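Local coordinates for non-toxic crystal protein (Bacillus thuringiensis, PDB 2D42), which is of unknown function and non-toxic, although it closely resembles beta-pore-forming toxins of the aerolysin and epsilon-toxin type in structure, at residues 176-181 / 194-199. Numbering follows the deposited sequence.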
ATOM      1  N   ASN A 176      20.752  15.369   7.611  1.00 29.50           N
ATOM      2  CA  ASN A 176      22.200  15.369   7.788  1.00 31.02           C
ATOM      3  C   ASN A 176      22.722  14.179   8.564  1.00 28.66           C
ATOM      4  O   ASN A 176      22.024  13.598   9.399  1.00 30.23           O
ATOM      5  CB  ASN A 176      22.650  16.632   8.541  1.00 32.38           C
ATOM      6  CG  ASN A 176      22.357  17.905   7.787  1.00 35.15           C
ATOM      7  OD1 ASN A 176      21.603  18.755   8.260  1.00 38.65           O
ATOM      8  ND2 ASN A 176      22.955  18.052   6.612  1.00 36.21           N
ATOM      9  N   GLY A 177      23.973  13.843   8.283  1.00 28.88           N
ATOM     10  CA  GLY A 177      24.643  12.764   8.976  1.00 28.57           C
ATOM     11  C   GLY A 177      25.820  13.405   9.689  1.00 30.05           C
ATOM     12  O   GLY A 177      26.188  14.539   9.387  1.00 29.61           O
ATOM     13  N   ILE A 178      26.400  12.702  10.651  1.00 31.09           N
ATOM     14  CA  ILE A 178      27.551  13.225  11.374  1.00 32.21           C
ATOM     15  C   ILE A 178      28.651  12.189  11.248  1.00 31.38           C
ATOM     16  O   ILE A 178      28.418  11.005  11.484  1.00 30.17           O
ATOM     17  CB  ILE A 178      27.257  13.427  12.880  1.00 31.82           C
ATOM     18  CG1 ILE A 178      26.159  14.477  13.075  1.00 32.71           C
ATOM     19  CG2 ILE A 178      28.534  13.832  13.597  1.00 32.88           C
ATOM     20  CD1 ILE A 178      26.495  15.844  12.514  1.00 33.57           C
ATOM     21  N   ILE A 179      29.839  12.633  10.862  1.00 31.38           N
ATOM     22  CA  ILE A 179      30.967  11.730  10.724  1.00 32.76           C
ATOM     23  C   ILE A 179      32.144  12.211  11.565  1.00 34.27           C
ATOM     24  O   ILE A 179      32.533  13.380  11.504  1.00 34.24           O
ATOM     25  CB  ILE A 179      31.422  11.622   9.261  1.00 32.22           C
ATOM     26  CG1 ILE A 179      30.256  11.149   8.384  1.00 31.96           C
ATOM     27  CG2 ILE A 179      32.587  10.650   9.161  1.00 34.39           C
ATOM     28  CD1 ILE A 179      30.570  11.125   6.893  1.00 27.10           C
ATOM     29  N   ARG A 180      32.704  11.297  12.351  1.00 35.21           N
ATOM     30  CA  ARG A 180      33.837  11.608  13.208  1.00 36.38           C
ATOM     31  C   ARG A 180      35.129  11.014  12.666  1.00 35.38           C
ATOM     32  O   ARG A 180      35.213   9.816  12.412  1.00 34.54           O
ATOM     33  CB  ARG A 180      33.586  11.068  14.614  1.00 37.92           C
ATOM     34  CG  ARG A 180      32.400  11.697  15.289  1.00 41.76           C
ATOM     35  CD  ARG A 180      32.251  11.223  16.721  1.00 44.33           C
ATOM     36  NE  ARG A 180      31.562  12.238  17.500  1.00 49.45           N
ATOM     37  CZ  ARG A 180      32.073  13.434  17.770  1.00 51.63           C
ATOM     38  NH1 ARG A 180      33.283  13.752  17.330  1.00 54.52           N
ATOM     39  NH2 ARG A 180      31.367  14.320  18.454  1.00 53.93           N
ATOM     40  N   TYR A 181      36.131  11.866  12.495  1.00 34.88           N
ATOM     41  CA  TYR A 181      37.440  11.451  11.996  1.00 35.33           C
ATOM     42  C   TYR A 181      38.501  11.964  12.955  1.00 36.67           C
ATOM     43  O   TYR A 181      38.252  12.874  13.749  1.00 36.07           O
ATOM     44  CB  TYR A 181      37.755  12.107  10.657  1.00 33.77           C
ATOM     45  CG  TYR A 181      36.729  11.972   9.574  1.00 34.94           C
ATOM     46  CD1 TYR A 181      36.658  10.820   8.792  1.00 35.67           C
ATOM     47  CD2 TYR A 181      35.888  13.041   9.260  1.00 35.41           C
ATOM     48  CE1 TYR A 181      35.783  10.740   7.712  1.00 35.66           C
ATOM     49  CE2 TYR A 181      35.006  12.971   8.183  1.00 35.30           C
ATOM     50  CZ  TYR A 181      34.963  11.817   7.413  1.00 36.23           C
ATOM     51  OH  TYR A 181      34.112  11.750   6.334  1.00 36.65           O
ATOM     52  N   VAL A 194      35.187  16.715  13.188  1.00 38.77           N
ATOM     53  CA  VAL A 194      33.773  16.366  13.131  1.00 39.73           C
ATOM     54  C   VAL A 194      33.158  17.058  11.927  1.00 39.33           C
ATOM     55  O   VAL A 194      33.233  18.279  11.791  1.00 39.94           O
ATOM     56  CB  VAL A 194      33.020  16.807  14.391  1.00 39.00           C
ATOM     57  CG1 VAL A 194      31.591  16.297  14.342  1.00 40.01           C
ATOM     58  CG2 VAL A 194      33.717  16.273  15.619  1.00 39.46           C
ATOM     59  N   GLN A 195      32.551  16.265  11.052  1.00 37.32           N
ATOM     60  CA  GLN A 195      31.940  16.791   9.843  1.00 36.04           C
ATOM     61  C   GLN A 195      30.436  16.506   9.792  1.00 35.14           C
ATOM     62  O   GLN A 195      30.000  15.402  10.121  1.00 33.33           O
ATOM     63  CB  GLN A 195      32.645  16.167   8.624  1.00 37.27           C
ATOM     64  CG  GLN A 195      31.934  16.347   7.282  1.00 39.99           C
ATOM     65  CD  GLN A 195      32.545  15.502   6.153  1.00 42.56           C
ATOM     66  OE1 GLN A 195      32.789  14.301   6.308  1.00 41.47           O
ATOM     67  NE2 GLN A 195      32.774  16.132   5.007  1.00 45.09           N
ATOM     68  N   ARG A 196      29.645  17.509   9.418  1.00 35.15           N
ATOM     69  CA  ARG A 196      28.198  17.307   9.263  1.00 35.58           C
ATOM     70  C   ARG A 196      27.993  17.278   7.755  1.00 34.85           C
ATOM     71  O   ARG A 196      28.318  18.245   7.070  1.00 35.30           O
ATOM     72  CB  ARG A 196      27.370  18.458   9.842  1.00 36.94           C
ATOM     73  CG  ARG A 196      25.882  18.353   9.489  1.00 37.97           C
ATOM     74  CD  ARG A 196      25.083  19.602   9.872  1.00 38.68           C
ATOM     75  NE  ARG A 196      24.952  19.738  11.313  1.00 40.27           N
ATOM     76  CZ  ARG A 196      25.462  20.739  12.023  1.00 43.97           C
ATOM     77  NH1 ARG A 196      26.140  21.708  11.422  1.00 44.72           N
ATOM     78  NH2 ARG A 196      25.308  20.759  13.339  1.00 43.81           N
ATOM     79  N   VAL A 197      27.471  16.169   7.240  1.00 32.97           N
ATOM     80  CA  VAL A 197      27.259  16.033   5.804  1.00 32.76           C
ATOM     81  C   VAL A 197      25.794  15.949   5.429  1.00 32.40           C
ATOM     82  O   VAL A 197      24.971  15.436   6.191  1.00 32.28           O
ATOM     83  CB  VAL A 197      27.947  14.771   5.248  1.00 35.17           C
ATOM     84  CG1 VAL A 197      29.442  14.832   5.519  1.00 37.04           C
ATOM     85  CG2 VAL A 197      27.335  13.520   5.882  1.00 33.54           C
ATOM     86  N   ASN A 198      25.475  16.452   4.243  1.00 31.33           N
ATOM     87  CA  ASN A 198      24.115  16.410   3.745  1.00 31.19           C
ATOM     88  C   ASN A 198      23.976  15.014   3.135  1.00 31.13           C
ATOM     89  O   ASN A 198      24.864  14.562   2.402  1.00 29.98           O
ATOM     90  CB  ASN A 198      23.923  17.478   2.672  1.00 33.81           C
ATOM     91  CG  ASN A 198      22.466  17.696   2.317  1.00 35.49           C
ATOM     92  OD1 ASN A 198      21.683  16.748   2.218  1.00 34.45           O
ATOM     93  ND2 ASN A 198      22.099  18.953   2.107  1.00 32.94           N
ATOM     94  N   ILE A 199      22.880  14.326   3.436  1.00 30.35           N
ATOM     95  CA  ILE A 199      22.684  12.984   2.897  1.00 28.82           C
ATOM     96  C   ILE A 199      22.677  12.968   1.365  1.00 28.03           C
ATOM     97  O   ILE A 199      23.019  11.959   0.755  1.00 26.80           O
ATOM     98  CB  ILE A 199      21.375  12.344   3.431  1.00 30.20           C
ATOM     99  CG1 ILE A 199      21.348  10.848   3.085  1.00 31.13           C
ATOM    100  CG2 ILE A 199      20.152  13.043   2.823  1.00 29.10           C
ATOM    101  CD1 ILE A 199      22.490  10.042   3.712  1.00 33.41           C
TER
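Q195 sends CG anti to its backbone N (chi1 166°) and runs on extended, while Y181 holds CG beside its own backbone N, anti to the carbonyl carbon (chi1 -52°). The two ends meet: the Y181 hydroxyl donates to Q195 OE1, OH to OE1 2.9 Å. OE1 sits at the ring edge, in its plane, although ring and amide are turned 57° apart. I179 CG2 lies over one ring face, offset toward the rim, and I179 CD1 reaches across to V197 CG1 at 4.1 Å. Helix 5-19 packs on this side of the sheet: L9 touches both I179 and V197, and Y16 meets the Y181 ring.

On the other face, I178 CD1 lies 3.8 Å from R196 CB, and I178 CG2 touches V194 CG1. The CD of R196 passes beside the N176 amide before its NE turns to a salt bridge with D30. V194 CG1 lies over one face of the R180 guanidinium, whose NH1 is salt-bridged to E192.

Between the faces the backbones pair as an antiparallel hairpin, strand 150-185 against 189-198. I179 and Q195 exchange two nearly straight bonds, I179 N to Q195 O and Q195 N to I179 O, both 2.9 Å. G177 and V197 form the next hydrogen-bonded pair, with G177 N to V197 O at 2.8 Å. That carbonyl also takes a weak bond from N176 ND2, 3.3 Å away. Two donors thus grip V197 O where the pairing ends, while on the helix side the tyrosine hydroxyl gives the glutamine oxygen a partner among apolar groups.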